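Local coordinates for serine protease inhibitor 4, isoform B (Drosophila melanogaster, PDB 4P0O), which probably inhibits serine-type and cysteine-type endopeptidases, as a member of the serpin family of protease inhibitors, at residues A5-F10 with K368-F373; A57-Q62 with M291-S296; H146-L151 with I317-I322; Y263-A268 with E350-F355. All coordinates share one frame; numbering follows the deposited sequence.

The chain opens contact 1 almost at once, with the start of helix 6-28, and closes it only at strand 370-377 near its end, so the other three contacts all fall within that one long loop. Contact 2 opens next, then contact 3, then contact 4; they close in the same order, at 291-296, 317-322 and 350-355, so each of these three crosses the other two. Contact 2 ties helix 54-64 to the loop before strand 311-324, contact 3 lays the loop after helix 129-143 on that strand, and contact 4 pairs strand 263-281 with strand 352-355. Contacts 2 and 4 lie farthest apart, their centres about 45 Å from each other.

Contact 1: residues A5-F10 with K368-F373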
# COMPACT_ATOMS: atom_id res chain seq x y z
N ALA A 5 15.08 15.43 -6.33
CA ALA A 5 14.04 16.37 -6.74
C ALA A 5 12.72 16.02 -6.06
O ALA A 5 12.71 15.42 -4.98
CB ALA A 5 13.89 16.39 -8.26
N ALA A 6 11.60 16.41 -6.68
CA ALA A 6 10.29 16.17 -6.11
C ALA A 6 9.99 14.68 -5.97
O ALA A 6 9.47 14.26 -4.95
CB ALA A 6 9.21 16.83 -6.95
N HIS A 7 10.31 13.90 -7.01
CA HIS A 7 10.06 12.46 -6.96
C HIS A 7 10.83 11.85 -5.82
O HIS A 7 10.28 11.09 -5.06
CB HIS A 7 10.45 11.75 -8.26
CG HIS A 7 10.49 10.26 -8.12
ND1 HIS A 7 9.45 9.44 -8.51
CD2 HIS A 7 11.44 9.43 -7.61
CE1 HIS A 7 9.76 8.18 -8.26
NE2 HIS A 7 10.95 8.15 -7.70
N GLN A 8 12.12 12.18 -5.72
CA GLN A 8 12.96 11.56 -4.71
C GLN A 8 12.50 11.92 -3.30
O GLN A 8 12.50 11.05 -2.42
CB GLN A 8 14.43 11.93 -4.90
CG GLN A 8 15.02 11.39 -6.20
CD GLN A 8 14.76 12.30 -7.39
OE1 GLN A 8 14.14 13.35 -7.26
NE2 GLN A 8 15.25 11.89 -8.55
N GLU A 9 12.10 13.15 -3.08
CA GLU A 9 11.63 13.52 -1.78
C GLU A 9 10.30 12.84 -1.46
O GLU A 9 10.12 12.35 -0.41
CB GLU A 9 11.47 15.02 -1.66
CG GLU A 9 11.33 15.49 -0.24
CD GLU A 9 10.76 16.89 -0.11
OE1 GLU A 9 9.95 17.32 -0.96
OE2 GLU A 9 11.11 17.57 0.85
N PHE A 10 9.39 12.83 -2.41
CA PHE A 10 8.10 12.17 -2.22
C PHE A 10 8.34 10.70 -1.86
O PHE A 10 7.72 10.16 -0.93
CB PHE A 10 7.23 12.28 -3.48
CG PHE A 10 5.86 11.68 -3.33
CD1 PHE A 10 5.67 10.32 -3.51
CD2 PHE A 10 4.77 12.47 -2.99
CE1 PHE A 10 4.42 9.74 -3.35
CE2 PHE A 10 3.51 11.89 -2.82
CZ PHE A 10 3.35 10.53 -3.00
N LYS A 368 13.07 2.10 -8.21
CA LYS A 368 13.87 1.57 -7.10
C LYS A 368 13.65 2.23 -5.74
O LYS A 368 14.25 1.78 -4.76
CB LYS A 368 15.36 1.68 -7.44
CG LYS A 368 15.80 0.87 -8.65
CD LYS A 368 17.27 1.10 -8.97
CE LYS A 368 18.10 1.20 -7.70
NZ LYS A 368 19.55 1.06 -7.91
N ASP A 369 12.84 3.28 -5.64
CA ASP A 369 12.77 4.04 -4.37
C ASP A 369 11.35 4.37 -3.87
O ASP A 369 11.20 4.81 -2.72
CB ASP A 369 13.60 5.36 -4.48
CG ASP A 369 13.06 6.36 -5.50
OD1 ASP A 369 12.08 6.07 -6.21
OD2 ASP A 369 13.65 7.46 -5.62
N LEU A 370 10.34 4.17 -4.71
CA LEU A 370 8.98 4.55 -4.37
C LEU A 370 8.13 3.28 -4.20
O LEU A 370 7.85 2.57 -5.17
CB LEU A 370 8.39 5.47 -5.44
CG LEU A 370 7.14 6.23 -5.02
CD1 LEU A 370 6.97 7.49 -5.85
CD2 LEU A 370 5.87 5.37 -5.11
N PRO A 371 7.71 2.98 -2.96
CA PRO A 371 6.99 1.73 -2.72
C PRO A 371 5.48 1.81 -2.98
O PRO A 371 4.76 2.60 -2.36
CB PRO A 371 7.27 1.44 -1.24
CG PRO A 371 7.45 2.78 -0.63
CD PRO A 371 8.05 3.67 -1.69
N LEU A 372 5.02 1.00 -3.92
CA LEU A 372 3.60 0.88 -4.25
C LEU A 372 2.91 -0.20 -3.42
O LEU A 372 1.76 -0.03 -3.01
CB LEU A 372 3.44 0.59 -5.74
CG LEU A 372 4.01 1.68 -6.66
CD1 LEU A 372 3.97 1.23 -8.10
CD2 LEU A 372 3.24 2.99 -6.48
N PHE A 373 3.60 -1.32 -3.22
CA PHE A 373 3.11 -2.42 -2.37
C PHE A 373 4.25 -2.88 -1.47
O PHE A 373 5.42 -2.82 -1.87
CB PHE A 373 2.61 -3.60 -3.21
CG PHE A 373 1.33 -3.31 -3.96
CD1 PHE A 373 1.37 -2.67 -5.18
CD2 PHE A 373 0.11 -3.69 -3.44
CE1 PHE A 373 0.19 -2.40 -5.87
CE2 PHE A 373 -1.06 -3.44 -4.13
CZ PHE A 373 -1.03 -2.79 -5.34
O HOH W 1 14.02 8.58 -2.69
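H7, in the first turn of helix 6-28, reaches across to D369 and L370. Its CB hands the ring on with CG anti to the backbone N (chi1 167°), which swings the imidazole off the helix toward the strand. Beyond CG, ND1 looks toward the methyl CD1 of L370, and CE1 comes closer, 3.8 Å from that L370 CD1. CD2, on the other side of the ring, lies 3.6 Å from OD2 of D369. At the tip, NE2 gives its hydrogen to OD1 of D369 over 2.8 Å, with an N-H...O angle of 158°. The bond runs near the ring plane and uses the syn lone pair of OD1, ring and carboxylate being nearly coplanar. A water that donates to D369 OD2 and to Q8 O adds a second polar link. An aspartate suits this place because its short chain sets the acid right at the ring edge, while the branched L370 puts CD1 against both H7 and F10, 3.9 Å from F10 CD1. A leucine in place of H7 would probably leave the carboxylate of D369 without its ring N-H donor. The ring of H366 also meets H7, and D369 with L370 forms a classic beta bulge opposite H366. A His-carboxylate hydrogen bond, backed by leucine packing, joins the N-terminal helix of the serpin fold to the C-terminal beta hairpin.

Contact 2: residues A57-Q62 with M291-S296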
# COMPACT_ATOMS: atom_id res chain seq x y z
N ALA A 57 -5.02 18.82 11.11
CA ALA A 57 -4.21 18.90 9.90
C ALA A 57 -2.72 18.69 10.21
O ALA A 57 -2.03 17.99 9.49
CB ALA A 57 -4.42 20.24 9.22
N THR A 58 -2.24 19.28 11.30
CA THR A 58 -0.82 19.20 11.64
C THR A 58 -0.45 17.75 11.93
O THR A 58 0.59 17.28 11.47
CB THR A 58 -0.47 20.11 12.82
OG1 THR A 58 -0.80 21.46 12.48
CG2 THR A 58 1.01 20.03 13.18
N GLN A 59 -1.31 17.04 12.65
CA GLN A 59 -1.05 15.63 12.94
C GLN A 59 -0.96 14.81 11.65
O GLN A 59 -0.07 13.99 11.49
CB GLN A 59 -2.13 15.05 13.84
CG GLN A 59 -2.04 15.49 15.29
CD GLN A 59 -3.09 14.80 16.17
OE1 GLN A 59 -3.83 13.94 15.70
NE2 GLN A 59 -3.14 15.18 17.44
N LEU A 60 -1.87 15.06 10.71
CA LEU A 60 -1.83 14.37 9.42
C LEU A 60 -0.57 14.69 8.62
O LEU A 60 0.06 13.80 8.05
CB LEU A 60 -3.07 14.70 8.58
CG LEU A 60 -4.33 13.95 9.00
CD1 LEU A 60 -5.58 14.66 8.54
CD2 LEU A 60 -4.31 12.51 8.48
N ASP A 61 -0.19 15.96 8.59
CA ASP A 61 1.04 16.35 7.92
C ASP A 61 2.23 15.56 8.47
O ASP A 61 3.05 15.03 7.73
CB ASP A 61 1.32 17.85 8.10
CG ASP A 61 0.39 18.71 7.28
OD1 ASP A 61 -0.29 18.17 6.38
OD2 ASP A 61 0.34 19.93 7.56
N GLN A 62 2.30 15.48 9.79
CA GLN A 62 3.48 14.89 10.42
C GLN A 62 3.47 13.37 10.39
O GLN A 62 4.52 12.73 10.21
CB GLN A 62 3.58 15.42 11.85
CG GLN A 62 3.93 16.90 11.85
CD GLN A 62 3.91 17.53 13.24
OE1 GLN A 62 3.71 16.85 14.25
NE2 GLN A 62 4.11 18.84 13.29
N MET A 291 -1.65 10.26 14.88
CA MET A 291 -2.78 10.89 14.19
C MET A 291 -4.11 10.48 14.82
O MET A 291 -4.91 9.79 14.21
CB MET A 291 -2.77 10.51 12.72
CG MET A 291 -1.52 11.00 11.99
SD MET A 291 -1.41 10.46 10.27
CE MET A 291 -0.80 8.78 10.46
N SER A 292 -4.33 10.93 16.04
CA SER A 292 -5.50 10.52 16.80
C SER A 292 -6.66 11.52 16.75
O SER A 292 -7.83 11.13 16.86
CB SER A 292 -5.10 10.29 18.27
OG SER A 292 -4.37 11.40 18.75
N ARG A 293 -6.36 12.81 16.61
CA ARG A 293 -7.39 13.83 16.75
C ARG A 293 -8.48 13.67 15.68
O ARG A 293 -9.65 13.95 15.93
CB ARG A 293 -6.76 15.22 16.70
CG ARG A 293 -7.66 16.35 17.13
CD ARG A 293 -6.86 17.64 17.29
NE ARG A 293 -7.68 18.81 17.61
CZ ARG A 293 -7.98 19.21 18.84
NH1 ARG A 293 -7.56 18.54 19.91
NH2 ARG A 293 -8.72 20.29 19.01
N MET A 294 -8.11 13.19 14.49
CA MET A 294 -9.06 13.00 13.40
C MET A 294 -10.23 12.06 13.72
O MET A 294 -11.28 12.16 13.09
CB MET A 294 -8.33 12.48 12.15
CG MET A 294 -7.63 11.13 12.38
SD MET A 294 -6.44 10.74 11.07
CE MET A 294 -7.57 10.40 9.72
N PHE A 295 -10.06 11.15 14.69
CA PHE A 295 -11.13 10.22 15.08
C PHE A 295 -11.92 10.72 16.27
O PHE A 295 -12.91 10.11 16.65
CB PHE A 295 -10.55 8.84 15.43
CG PHE A 295 -9.61 8.31 14.39
CD1 PHE A 295 -10.09 7.77 13.21
CD2 PHE A 295 -8.24 8.36 14.59
CE1 PHE A 295 -9.23 7.29 12.25
CE2 PHE A 295 -7.37 7.87 13.64
CZ PHE A 295 -7.86 7.34 12.46
N SER A 296 -11.48 11.82 16.87
CA SER A 296 -12.05 12.29 18.12
C SER A 296 -13.16 13.30 17.88
O SER A 296 -13.36 13.80 16.77
CB SER A 296 -10.96 12.92 19.00
OG SER A 296 -10.75 14.28 18.65
O HOH W 2 -5.39 13.71 13.43
O HOH W 3 -5.15 14.05 19.59
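Q59 reaches R293 because its CG stands anti to the carbonyl carbon (chi1 -74°) and the chain then runs on extended, carrying the amide straight out from helix 54-64. M294 starts with CG between the backbone N and the carbonyl carbon (chi1 60°), M291 with CG beside its N (chi1 -63°); with chi2 extended in both, each sulfur comes to the same methyl of L60, and the bend at chi3 only turns the terminal methyl. The carboxamide oxygen OE1 of Q59 accepts the N-H of R293 at 2.9 Å, a nearly straight bond that lies in the carbonyl plane and falls on a lone pair. A water donates to Q59 OE1 as well, 2.8 Å away, and accepts from M294 N, so one N-H is taken directly and the next through the water. The other arm, NE2 of Q59, donates to E55 of its own helix and to a second water shared with S292 OG. Glutamine suits the place: one amide offers an acceptor to the turn and a donor to the helix. With an alanine here, the N-H of R293 would probably lose its side-chain acceptor and the water at M294 one of its partners. The R293 guanidinium turns away to a salt bridge with E300. Beneath the polar layer, L60 CD2 sits 3.8 Å from M294 SD and 4.0 Å from M291 SD, flexible thioethers moulding themselves to a branched leucine. A glutamine side chain accepting from the first N-H of 3-10 segment 293-295 thus joins helix 54-64 to the connection before serpin strand 311-324.

Contact 3: residues H146-L151 with I317-I322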
# COMPACT_ATOMS: atom_id res chain seq x y z
N HIS A 146 -11.79 -6.74 -9.90
CA HIS A 146 -12.60 -7.57 -8.99
C HIS A 146 -11.74 -8.28 -7.94
O HIS A 146 -12.17 -9.27 -7.33
CB HIS A 146 -13.42 -8.58 -9.79
CG HIS A 146 -14.40 -7.93 -10.72
ND1 HIS A 146 -15.62 -7.45 -10.30
CD2 HIS A 146 -14.31 -7.63 -12.04
CE1 HIS A 146 -16.25 -6.91 -11.33
NE2 HIS A 146 -15.48 -7.00 -12.39
N LEU A 147 -10.55 -7.77 -7.69
CA LEU A 147 -9.69 -8.40 -6.69
C LEU A 147 -9.97 -7.88 -5.28
O LEU A 147 -9.72 -8.59 -4.32
CB LEU A 147 -8.23 -8.20 -7.06
CG LEU A 147 -7.82 -8.88 -8.37
CD1 LEU A 147 -6.44 -8.45 -8.73
CD2 LEU A 147 -7.87 -10.40 -8.24
N ILE A 148 -10.47 -6.65 -5.16
CA ILE A 148 -10.81 -6.09 -3.85
C ILE A 148 -12.32 -5.94 -3.74
O ILE A 148 -12.95 -5.07 -4.35
CB ILE A 148 -10.14 -4.71 -3.61
CG1 ILE A 148 -8.62 -4.77 -3.82
CG2 ILE A 148 -10.44 -4.21 -2.21
CD1 ILE A 148 -7.86 -5.71 -2.90
N LYS A 149 -12.91 -6.82 -2.93
CA LYS A 149 -14.34 -6.85 -2.71
C LYS A 149 -14.73 -6.39 -1.31
O LYS A 149 -13.95 -6.51 -0.34
CB LYS A 149 -14.87 -8.27 -2.94
CG LYS A 149 -14.60 -8.82 -4.32
CD LYS A 149 -15.22 -10.20 -4.49
CE LYS A 149 -15.37 -10.57 -5.96
NZ LYS A 149 -16.02 -11.90 -6.13
N ASP A 150 -15.95 -5.87 -1.20
CA ASP A 150 -16.54 -5.50 0.07
C ASP A 150 -15.61 -4.59 0.91
O ASP A 150 -15.46 -4.78 2.12
CB ASP A 150 -16.89 -6.79 0.84
CG ASP A 150 -17.72 -7.79 -0.03
OD1 ASP A 150 -18.75 -7.39 -0.63
OD2 ASP A 150 -17.31 -8.96 -0.15
N LEU A 151 -15.00 -3.59 0.26
CA LEU A 151 -14.04 -2.72 0.95
C LEU A 151 -14.66 -2.03 2.16
O LEU A 151 -14.12 -2.10 3.27
CB LEU A 151 -13.49 -1.65 -0.00
CG LEU A 151 -12.53 -0.65 0.65
CD1 LEU A 151 -11.22 -1.35 1.04
CD2 LEU A 151 -12.27 0.56 -0.22
N ILE A 317 -10.39 1.90 6.22
CA ILE A 317 -10.26 0.49 5.85
C ILE A 317 -9.30 0.35 4.67
O ILE A 317 -9.35 1.13 3.72
CB ILE A 317 -11.62 -0.13 5.50
CG1 ILE A 317 -12.53 -0.10 6.72
CG2 ILE A 317 -11.46 -1.57 5.04
CD1 ILE A 317 -13.92 0.38 6.43
N HIS A 318 -8.42 -0.64 4.77
CA HIS A 318 -7.48 -0.98 3.71
C HIS A 318 -7.57 -2.46 3.41
O HIS A 318 -7.59 -3.29 4.33
CB HIS A 318 -6.06 -0.61 4.10
CG HIS A 318 -5.07 -0.78 3.00
ND1 HIS A 318 -4.97 0.10 1.94
CD2 HIS A 318 -4.13 -1.73 2.78
CE1 HIS A 318 -4.03 -0.31 1.12
NE2 HIS A 318 -3.49 -1.41 1.61
N LYS A 319 -7.65 -2.79 2.13
CA LYS A 319 -7.54 -4.16 1.69
C LYS A 319 -6.54 -4.25 0.55
O LYS A 319 -6.47 -3.35 -0.29
CB LYS A 319 -8.88 -4.73 1.22
CG LYS A 319 -9.93 -4.85 2.27
CD LYS A 319 -11.10 -5.72 1.77
CE LYS A 319 -12.21 -5.80 2.81
NZ LYS A 319 -13.21 -6.88 2.49
N ALA A 320 -5.80 -5.34 0.52
CA ALA A 320 -4.84 -5.59 -0.55
C ALA A 320 -4.79 -7.07 -0.94
O ALA A 320 -5.16 -7.98 -0.16
CB ALA A 320 -3.46 -5.09 -0.16
N PHE A 321 -4.30 -7.29 -2.14
CA PHE A 321 -4.23 -8.59 -2.79
C PHE A 321 -2.97 -8.64 -3.63
O PHE A 321 -2.64 -7.67 -4.33
CB PHE A 321 -5.47 -8.82 -3.66
CG PHE A 321 -5.36 -10.04 -4.55
CD1 PHE A 321 -4.63 -10.00 -5.72
CD2 PHE A 321 -5.99 -11.22 -4.20
CE1 PHE A 321 -4.52 -11.12 -6.53
CE2 PHE A 321 -5.89 -12.34 -5.01
CZ PHE A 321 -5.15 -12.29 -6.16
N ILE A 322 -2.28 -9.78 -3.59
CA ILE A 322 -1.17 -9.99 -4.53
C ILE A 322 -1.10 -11.45 -4.96
O ILE A 322 -1.36 -12.37 -4.18
CB ILE A 322 0.17 -9.54 -3.91
CG1 ILE A 322 1.29 -9.59 -4.95
CG2 ILE A 322 0.53 -10.43 -2.71
CD1 ILE A 322 2.52 -8.85 -4.54
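I148 makes the apolar centre, pressed down on strand 311-324 by both of its branches. Its CG2 rests 3.8 Å from K319 CB, while CD1, carried by the CG1 branch that stands anti to the carbonyl carbon (chi1 -53°), reaches 3.8 Å from A320 CA and touches F321 CB. A beta-branched residue suits this spot, since two short arms cover neighbouring strand positions. Toward one end, L147 lays CD2 over a face of the F321 ring, 4.0 Å from the ring centroid and 16° off its normal, a CH-pi contact that the flat phenylalanine is well shaped to receive. Toward the other end, L151 brings CD1 to 3.9 Å from K319 CG and also meets I317 CG2. The methylenes of K319 thus run extended between I148 and L151. At its tip the contact turns polar: NZ donates to K149 O at 2.9 Å, in the carbonyl plane, and to D150 O at 3.1 Å, where it stands well above the carbonyl plane instead. D150 keeps its carboxylate 5.3 Å off, measured from OD2 to K319 NZ, too far for an ion pair. Joined by side chains, the loop following helix 129-143 runs along strand 311-324, nearly antiparallel, over one face of the serpin's main sheet. There strand 328-341 lies between 161-174 and 311-324, consistent with a reactive-centre loop inserted as in cleaved serpins. The chemistry implies that the lysine pins the loop by its backbone, its charge probably eased chiefly by K149 O, D150 O being less favourably directed, while the hydrophobic residues supply the contact surface.

Contact 4: residues Y263-A268 with E350-F355; sequences YETKVA and EPIEFF
Backbone hydrogen bonds carry the pairing of V267 and A268 with I352 and E353, two parallel bridges. I352 straddles V267, its N-H going to K266 O at 3.0 Å and its carbonyl receiving the N-H of A268 at 2.7 Å; A268 then straddles E353, its oxygen taking the N-H of F354. A weaker CA-H...O contact supports them, V267 CA lying 3.3 Å from I352 O. The short segments diverge by 47°. This is the edge pairing of serpin sheet C, on the C-terminal side of the unmodelled residues 343-349.

Among the apolar contacts, V267 CG1 lies alongside F354 CB, 3.8 Å away. T265 CG2 and I352 CD1 cross at about a right angle, 3.9 Å apart; beta-branched T265, V267 and I352 suit extended strands. The compact ring of P351 passes alongside the stem of K266, its CB 4.1 Å from K266 CG, and borders A268, whose small methyl fits beside both P351 and F355. Aromatic contact comes at an edge: F355 CE1 approaches A268 O to 3.3 Å near the ring plane, while the same ring makes a cation-pi contact with K270.

Among polar groups, a water lies 3.0 Å from each of T265 OG1, K266 O and OE2 of poorly ordered E350, whose acid stays apart from the ammonium of K266.

Strand 352-355 pairs with the start of strand 263-281, which on its other side is antiparallel to strand 196-213. Y210 of that strand touches T265 and I352, while V267 and F354 touch L221 of strand 218-224, and F354 reaches on to strand 230-237.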
# COMPACT_ATOMS: atom_id res chain seq x y z
N TYR A 263 23.80 -4.69 -7.34
CA TYR A 263 24.64 -4.80 -8.54
C TYR A 263 24.30 -6.09 -9.28
O TYR A 263 23.90 -7.09 -8.68
CB TYR A 263 26.12 -4.76 -8.16
CG TYR A 263 26.56 -5.91 -7.29
CD1 TYR A 263 27.05 -7.08 -7.87
CD2 TYR A 263 26.49 -5.84 -5.90
CE1 TYR A 263 27.45 -8.14 -7.09
CE2 TYR A 263 26.89 -6.90 -5.11
CZ TYR A 263 27.37 -8.05 -5.71
OH TYR A 263 27.78 -9.11 -4.94
N GLU A 264 24.42 -6.07 -10.60
CA GLU A 264 24.00 -7.22 -11.39
C GLU A 264 24.96 -8.39 -11.22
O GLU A 264 26.18 -8.22 -11.26
CB GLU A 264 23.89 -6.85 -12.86
CG GLU A 264 23.41 -7.99 -13.74
CD GLU A 264 23.31 -7.59 -15.21
OE1 GLU A 264 24.07 -8.14 -16.03
OE2 GLU A 264 22.47 -6.72 -15.53
N THR A 265 24.41 -9.58 -11.03
CA THR A 265 25.22 -10.77 -10.93
C THR A 265 24.40 -12.01 -11.26
O THR A 265 23.17 -11.95 -11.31
CB THR A 265 25.85 -10.89 -9.52
OG1 THR A 265 26.98 -11.76 -9.57
CG2 THR A 265 24.85 -11.39 -8.51
N LYS A 266 25.08 -13.12 -11.49
CA LYS A 266 24.41 -14.36 -11.83
C LYS A 266 23.86 -14.99 -10.57
O LYS A 266 24.55 -15.14 -9.60
CB LYS A 266 25.37 -15.32 -12.54
CG LYS A 266 24.70 -16.48 -13.24
CD LYS A 266 25.58 -17.09 -14.32
CE LYS A 266 27.00 -17.38 -13.83
NZ LYS A 266 27.69 -18.48 -14.57
N VAL A 267 22.59 -15.34 -10.61
CA VAL A 267 21.90 -15.83 -9.44
C VAL A 267 21.10 -17.09 -9.72
O VAL A 267 20.49 -17.21 -10.75
CB VAL A 267 20.95 -14.75 -8.91
CG1 VAL A 267 20.09 -15.26 -7.78
CG2 VAL A 267 21.74 -13.54 -8.48
N ALA A 268 21.09 -18.01 -8.76
CA ALA A 268 20.19 -19.14 -8.81
C ALA A 268 19.05 -18.86 -7.84
O ALA A 268 19.21 -18.96 -6.63
CB ALA A 268 20.92 -20.45 -8.45
N GLU A 350 29.16 -21.18 -9.37
CA GLU A 350 29.43 -19.80 -9.76
C GLU A 350 28.24 -18.88 -9.50
O GLU A 350 28.42 -17.74 -9.06
CB GLU A 350 29.83 -19.72 -11.23
CG GLU A 350 29.97 -18.30 -11.77
CD GLU A 350 30.40 -17.32 -10.70
OE1 GLU A 350 31.37 -17.62 -9.97
OE2 GLU A 350 29.78 -16.24 -10.60
N PRO A 351 27.01 -19.34 -9.81
CA PRO A 351 25.88 -18.48 -9.46
C PRO A 351 25.70 -18.37 -7.95
O PRO A 351 25.95 -19.32 -7.23
CB PRO A 351 24.67 -19.18 -10.11
CG PRO A 351 25.25 -20.20 -11.06
CD PRO A 351 26.58 -20.58 -10.48
N ILE A 352 25.29 -17.19 -7.49
CA ILE A 352 24.92 -17.00 -6.10
C ILE A 352 23.55 -17.60 -5.84
O ILE A 352 22.61 -17.34 -6.59
CB ILE A 352 24.93 -15.49 -5.76
CG1 ILE A 352 26.37 -14.98 -5.72
CG2 ILE A 352 24.24 -15.22 -4.42
CD1 ILE A 352 26.48 -13.47 -5.61
N GLU A 353 23.41 -18.38 -4.77
CA GLU A 353 22.10 -18.93 -4.43
C GLU A 353 21.25 -17.92 -3.68
O GLU A 353 21.69 -17.33 -2.71
CB GLU A 353 22.26 -20.19 -3.57
CG GLU A 353 23.00 -21.32 -4.26
CD GLU A 353 22.91 -22.62 -3.49
OE1 GLU A 353 22.75 -22.57 -2.25
OE2 GLU A 353 22.98 -23.69 -4.13
N PHE A 354 20.02 -17.75 -4.14
CA PHE A 354 19.04 -16.89 -3.47
C PHE A 354 17.75 -17.69 -3.37
O PHE A 354 16.91 -17.65 -4.27
CB PHE A 354 18.85 -15.58 -4.23
CG PHE A 354 18.15 -14.51 -3.44
CD1 PHE A 354 16.77 -14.45 -3.38
CD2 PHE A 354 18.87 -13.53 -2.78
CE1 PHE A 354 16.12 -13.46 -2.66
CE2 PHE A 354 18.23 -12.53 -2.06
CZ PHE A 354 16.86 -12.50 -2.00
N PHE A 355 17.62 -18.44 -2.29
CA PHE A 355 16.51 -19.37 -2.11
C PHE A 355 15.53 -18.83 -1.07
O PHE A 355 15.80 -18.88 0.13
CB PHE A 355 17.01 -20.74 -1.64
CG PHE A 355 17.87 -21.47 -2.63
CD1 PHE A 355 18.01 -21.02 -3.94
CD2 PHE A 355 18.54 -22.63 -2.26
CE1 PHE A 355 18.80 -21.71 -4.84
CE2 PHE A 355 19.33 -23.32 -3.16
CZ PHE A 355 19.45 -22.86 -4.46
O HOH W 4 27.48 -14.72 -9.35